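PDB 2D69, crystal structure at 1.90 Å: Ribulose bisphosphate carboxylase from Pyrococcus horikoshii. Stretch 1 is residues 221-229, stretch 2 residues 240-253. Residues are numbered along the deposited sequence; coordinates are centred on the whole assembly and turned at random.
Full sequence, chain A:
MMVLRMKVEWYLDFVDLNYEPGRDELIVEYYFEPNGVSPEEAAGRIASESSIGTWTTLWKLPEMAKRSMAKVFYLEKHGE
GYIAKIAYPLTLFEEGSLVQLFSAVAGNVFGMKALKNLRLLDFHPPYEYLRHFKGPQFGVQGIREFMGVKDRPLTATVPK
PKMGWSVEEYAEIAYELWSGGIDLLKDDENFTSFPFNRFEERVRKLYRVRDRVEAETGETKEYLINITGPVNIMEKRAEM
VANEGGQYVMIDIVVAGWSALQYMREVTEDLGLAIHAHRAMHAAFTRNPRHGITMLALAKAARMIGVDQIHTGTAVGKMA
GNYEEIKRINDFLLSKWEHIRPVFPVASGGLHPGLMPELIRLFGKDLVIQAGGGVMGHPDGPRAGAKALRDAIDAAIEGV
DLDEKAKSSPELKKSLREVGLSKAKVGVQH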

# COMPACT_ATOMS: atom_id res chain seq x y z
N LYS A 221 -35.31 6.17 -10.44
CA LYS A 221 -34.78 6.58 -11.70
C LYS A 221 -33.31 6.14 -11.81
O LYS A 221 -32.57 6.14 -10.82
CB LYS A 221 -34.89 8.10 -11.87
CG LYS A 221 -36.30 8.70 -11.62
CD LYS A 221 -37.27 8.16 -12.62
CE LYS A 221 -38.63 8.83 -12.51
NZ LYS A 221 -39.54 8.27 -13.57
N GLU A 222 -32.92 5.78 -13.01
CA GLU A 222 -31.56 5.31 -13.25
C GLU A 222 -31.01 5.85 -14.55
O GLU A 222 -31.69 6.54 -15.31
CB GLU A 222 -31.48 3.79 -13.18
CG GLU A 222 -30.88 3.35 -11.86
CD GLU A 222 -29.41 3.77 -11.67
OE1 GLU A 222 -28.68 4.04 -12.65
OE2 GLU A 222 -28.98 3.80 -10.50
N TYR A 223 -29.74 5.52 -14.78
CA TYR A 223 -28.93 6.19 -15.79
C TYR A 223 -27.96 5.18 -16.40
O TYR A 223 -27.03 4.75 -15.73
CB TYR A 223 -28.16 7.35 -15.14
CG TYR A 223 -27.37 8.23 -16.09
CD1 TYR A 223 -27.51 8.12 -17.46
CD2 TYR A 223 -26.47 9.16 -15.62
CE1 TYR A 223 -26.77 8.89 -18.31
CE2 TYR A 223 -25.74 9.97 -16.48
CZ TYR A 223 -25.88 9.82 -17.80
OH TYR A 223 -25.14 10.60 -18.65
N LEU A 224 -28.18 4.87 -17.66
CA LEU A 224 -27.34 4.00 -18.41
C LEU A 224 -26.24 4.86 -18.96
O LEU A 224 -26.23 5.24 -20.14
CB LEU A 224 -28.12 3.33 -19.54
CG LEU A 224 -29.43 2.67 -19.06
CD1 LEU A 224 -30.22 2.18 -20.24
CD2 LEU A 224 -29.23 1.56 -18.08
N ILE A 225 -25.29 5.13 -18.09
CA ILE A 225 -24.21 6.06 -18.36
C ILE A 225 -23.09 5.37 -19.06
O ILE A 225 -22.64 4.31 -18.62
CB ILE A 225 -23.78 6.72 -17.02
CG1 ILE A 225 -22.71 7.80 -17.29
CG2 ILE A 225 -23.26 5.70 -15.99
CD1 ILE A 225 -22.64 8.80 -16.19
N ASN A 226 -22.63 5.96 -20.17
CA ASN A 226 -21.62 5.35 -21.04
C ASN A 226 -20.18 5.48 -20.49
O ASN A 226 -19.59 6.53 -20.54
CB ASN A 226 -21.72 6.00 -22.38
CG ASN A 226 -20.96 5.30 -23.44
OD1 ASN A 226 -21.06 5.65 -24.64
ND2 ASN A 226 -20.28 4.25 -23.09
N ILE A 227 -19.65 4.38 -19.97
CA ILE A 227 -18.28 4.32 -19.40
C ILE A 227 -17.27 3.77 -20.42
O ILE A 227 -16.12 3.58 -20.11
CB ILE A 227 -18.23 3.43 -18.17
CG1 ILE A 227 -18.53 1.98 -18.48
CG2 ILE A 227 -19.31 3.89 -17.07
CD1 ILE A 227 -18.05 1.02 -17.36
N THR A 228 -17.73 3.51 -21.62
CA THR A 228 -16.88 2.95 -22.66
C THR A 228 -15.60 3.81 -22.82
O THR A 228 -15.65 5.04 -22.80
CB THR A 228 -17.62 2.93 -23.97
OG1 THR A 228 -18.82 2.19 -23.85
CG2 THR A 228 -16.84 2.23 -25.07
N GLY A 229 -14.47 3.09 -22.96
CA GLY A 229 -13.14 3.64 -23.06
C GLY A 229 -12.07 2.53 -22.99
O GLY A 229 -12.38 1.35 -22.81
N MET A 240 -16.59 5.71 -10.21
CA MET A 240 -17.25 7.02 -10.00
C MET A 240 -18.78 6.93 -9.98
O MET A 240 -19.45 7.55 -9.15
CB MET A 240 -16.83 8.06 -11.01
CG MET A 240 -15.35 8.47 -10.96
SD MET A 240 -15.08 9.29 -12.59
CE MET A 240 -13.23 9.33 -12.71
N VAL A 241 -19.32 6.08 -10.86
CA VAL A 241 -20.77 5.89 -10.92
C VAL A 241 -21.25 5.29 -9.59
O VAL A 241 -22.13 5.86 -8.93
CB VAL A 241 -21.14 5.02 -12.20
CG1 VAL A 241 -22.67 4.63 -12.15
CG2 VAL A 241 -20.86 5.80 -13.46
N ALA A 242 -20.62 4.20 -9.14
CA ALA A 242 -21.01 3.48 -7.89
C ALA A 242 -20.91 4.42 -6.70
O ALA A 242 -21.78 4.48 -5.82
CB ALA A 242 -20.14 2.28 -7.68
N ASN A 243 -19.84 5.20 -6.71
CA ASN A 243 -19.61 6.18 -5.67
C ASN A 243 -20.67 7.22 -5.55
O ASN A 243 -20.96 7.70 -4.46
CB ASN A 243 -18.30 6.90 -5.92
CG ASN A 243 -17.45 6.78 -4.78
OD1 ASN A 243 -16.68 5.78 -4.71
ND2 ASN A 243 -17.65 7.69 -3.77
N GLU A 244 -21.26 7.57 -6.67
CA GLU A 244 -22.33 8.55 -6.70
C GLU A 244 -23.70 7.95 -6.41
O GLU A 244 -24.67 8.69 -6.30
CB GLU A 244 -22.28 9.33 -8.02
CG GLU A 244 -22.67 10.80 -7.91
CD GLU A 244 -21.71 11.65 -7.08
OE1 GLU A 244 -20.52 11.36 -7.01
OE2 GLU A 244 -22.17 12.62 -6.48
N GLY A 245 -23.80 6.64 -6.24
CA GLY A 245 -25.08 6.00 -5.99
C GLY A 245 -25.67 5.27 -7.19
O GLY A 245 -26.77 4.78 -7.10
N GLY A 246 -24.99 5.23 -8.31
CA GLY A 246 -25.54 4.58 -9.48
C GLY A 246 -25.54 3.08 -9.39
O GLY A 246 -24.65 2.48 -8.75
N GLN A 247 -26.51 2.45 -10.05
CA GLN A 247 -26.55 0.99 -10.13
C GLN A 247 -26.43 0.42 -11.51
O GLN A 247 -26.60 -0.78 -11.68
CB GLN A 247 -27.81 0.42 -9.44
CG GLN A 247 -27.93 0.84 -7.98
CD GLN A 247 -29.14 0.25 -7.19
OE1 GLN A 247 -30.20 0.87 -7.13
NE2 GLN A 247 -28.93 -0.90 -6.51
N TYR A 248 -26.15 1.25 -12.51
CA TYR A 248 -25.96 0.82 -13.90
C TYR A 248 -24.77 1.50 -14.60
O TYR A 248 -24.50 2.66 -14.39
CB TYR A 248 -27.19 1.25 -14.72
CG TYR A 248 -28.43 0.38 -14.91
CD1 TYR A 248 -29.69 0.77 -14.37
CD2 TYR A 248 -28.41 -0.70 -15.73
CE1 TYR A 248 -30.85 0.08 -14.69
CE2 TYR A 248 -29.56 -1.43 -16.01
CZ TYR A 248 -30.78 -1.03 -15.49
OH TYR A 248 -31.89 -1.73 -15.83
N VAL A 249 -24.07 0.75 -15.44
CA VAL A 249 -23.18 1.32 -16.44
C VAL A 249 -23.53 0.71 -17.77
O VAL A 249 -23.98 -0.44 -17.85
CB VAL A 249 -21.69 1.07 -16.08
CG1 VAL A 249 -21.38 1.71 -14.77
CG2 VAL A 249 -21.35 -0.42 -15.97
N MET A 250 -23.25 1.48 -18.83
CA MET A 250 -23.45 1.07 -20.18
C MET A 250 -22.07 0.88 -20.80
O MET A 250 -21.15 1.69 -20.61
CB MET A 250 -24.20 2.16 -20.95
CG MET A 250 -23.99 2.08 -22.51
SD MET A 250 -25.10 3.29 -23.30
CE MET A 250 -24.17 3.60 -24.68
N ILE A 251 -21.91 -0.21 -21.51
CA ILE A 251 -20.67 -0.49 -22.20
C ILE A 251 -21.02 -0.84 -23.64
O ILE A 251 -21.90 -1.63 -23.88
CB ILE A 251 -19.93 -1.66 -21.53
CG1 ILE A 251 -19.59 -1.35 -20.05
CG2 ILE A 251 -18.63 -1.96 -22.25
CD1 ILE A 251 -18.95 -2.51 -19.30
N ASP A 252 -20.31 -0.23 -24.58
CA ASP A 252 -20.32 -0.58 -25.98
C ASP A 252 -19.46 -1.87 -26.12
O ASP A 252 -18.25 -1.79 -26.28
CB ASP A 252 -19.71 0.51 -26.90
CG ASP A 252 -20.44 1.87 -26.87
OD1 ASP A 252 -21.60 1.96 -26.36
OD2 ASP A 252 -19.90 2.94 -27.36
N ILE A 253 -20.06 -3.04 -26.02
CA ILE A 253 -19.27 -4.24 -25.78
C ILE A 253 -18.56 -4.75 -26.99
O ILE A 253 -17.59 -5.43 -26.84
CB ILE A 253 -20.07 -5.40 -25.13
CG1 ILE A 253 -21.12 -5.98 -26.09
CG2 ILE A 253 -20.71 -4.95 -23.84
CD1 ILE A 253 -21.75 -7.20 -25.57
O HOH W 1 -25.96 4.36 -12.72
O HOH W 2 -30.28 3.40 -8.05

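Two strands lie side by side here, 222-224 and 248-252, running in nearly the same direction, with axes 16° apart and 5.7 Å at closest approach. The backbone bonding comes just after 224 and is short. Met250 N donates to Ile225 O at 2.9 Å, and Ile227 N donates to Met250 O at 3.1 Å, so Met250 offers both its backbone polar groups to the residues flanking Asn226. This is the signature of a single parallel bridge, and it sets Asn226 CA 4.7 Å from Met250 CA.

Toward the start of both strands the backbones spread, and side chains and water occupy the gap. Glu222 does much of this work. Its OE2 accepts from Gln247 N at 2.9 Å, fastening the turn that leads into the second strand, while its OE1 accepts from its own neighbour, Tyr223 N, at 2.8 Å. Water 1 donates to Glu222 OE1 (2.7 Å) and accepts from Tyr248 N (3.1 Å), standing between two strands too far apart here to bond directly. Water 2 donates to Glu222 OE2 (2.8 Å) and to Gln247 OE1 (2.7 Å), bridging the two side chains.

The turn itself depends on glycine. Gly245 ends the helix in a Schellman motif, with a positive phi at which a CB would be jammed against the preceding carbonyl O. At Gly246, a CB would come within 2.6 Å of Val241 CG1, so the bare backbone leaves room for that valine.

Tyr248 presents a flat surface, and Leu224 supplies the bump: Leu224 CD2 sits 3.5 Å from the centroid of the Tyr248 ring, close to the ring normal, in a CH-pi contact. Glu222 CB meets the ring's edge, 3.7 Å from Tyr248 CD1. The leucine's CA-to-CB bond points sideways; its end makes the approach. Farther along, Leu224 CB lies 4.3 Å from Met250 CB.

Branched aliphatic side chains make a second apolar cluster. Ile225 CG2 packs 3.5 Å from Val241 CG2, linking the first stretch to the helix even though the isoleucine's CA-to-CB bond points away from the other stretch as a whole. Ile227 packs against two strand residues: Ile227 CG2 lies 3.8 Å from Val249 CG1, and Ile227 CG1 lies 3.8 Å from Ile251 CG1.

At the far end a side chain takes over from the backbone bridge. Thr228 OG1 accepts from Asp252 N at 2.9 Å and a nearly straight 170°, satisfying an amide just before the next helix.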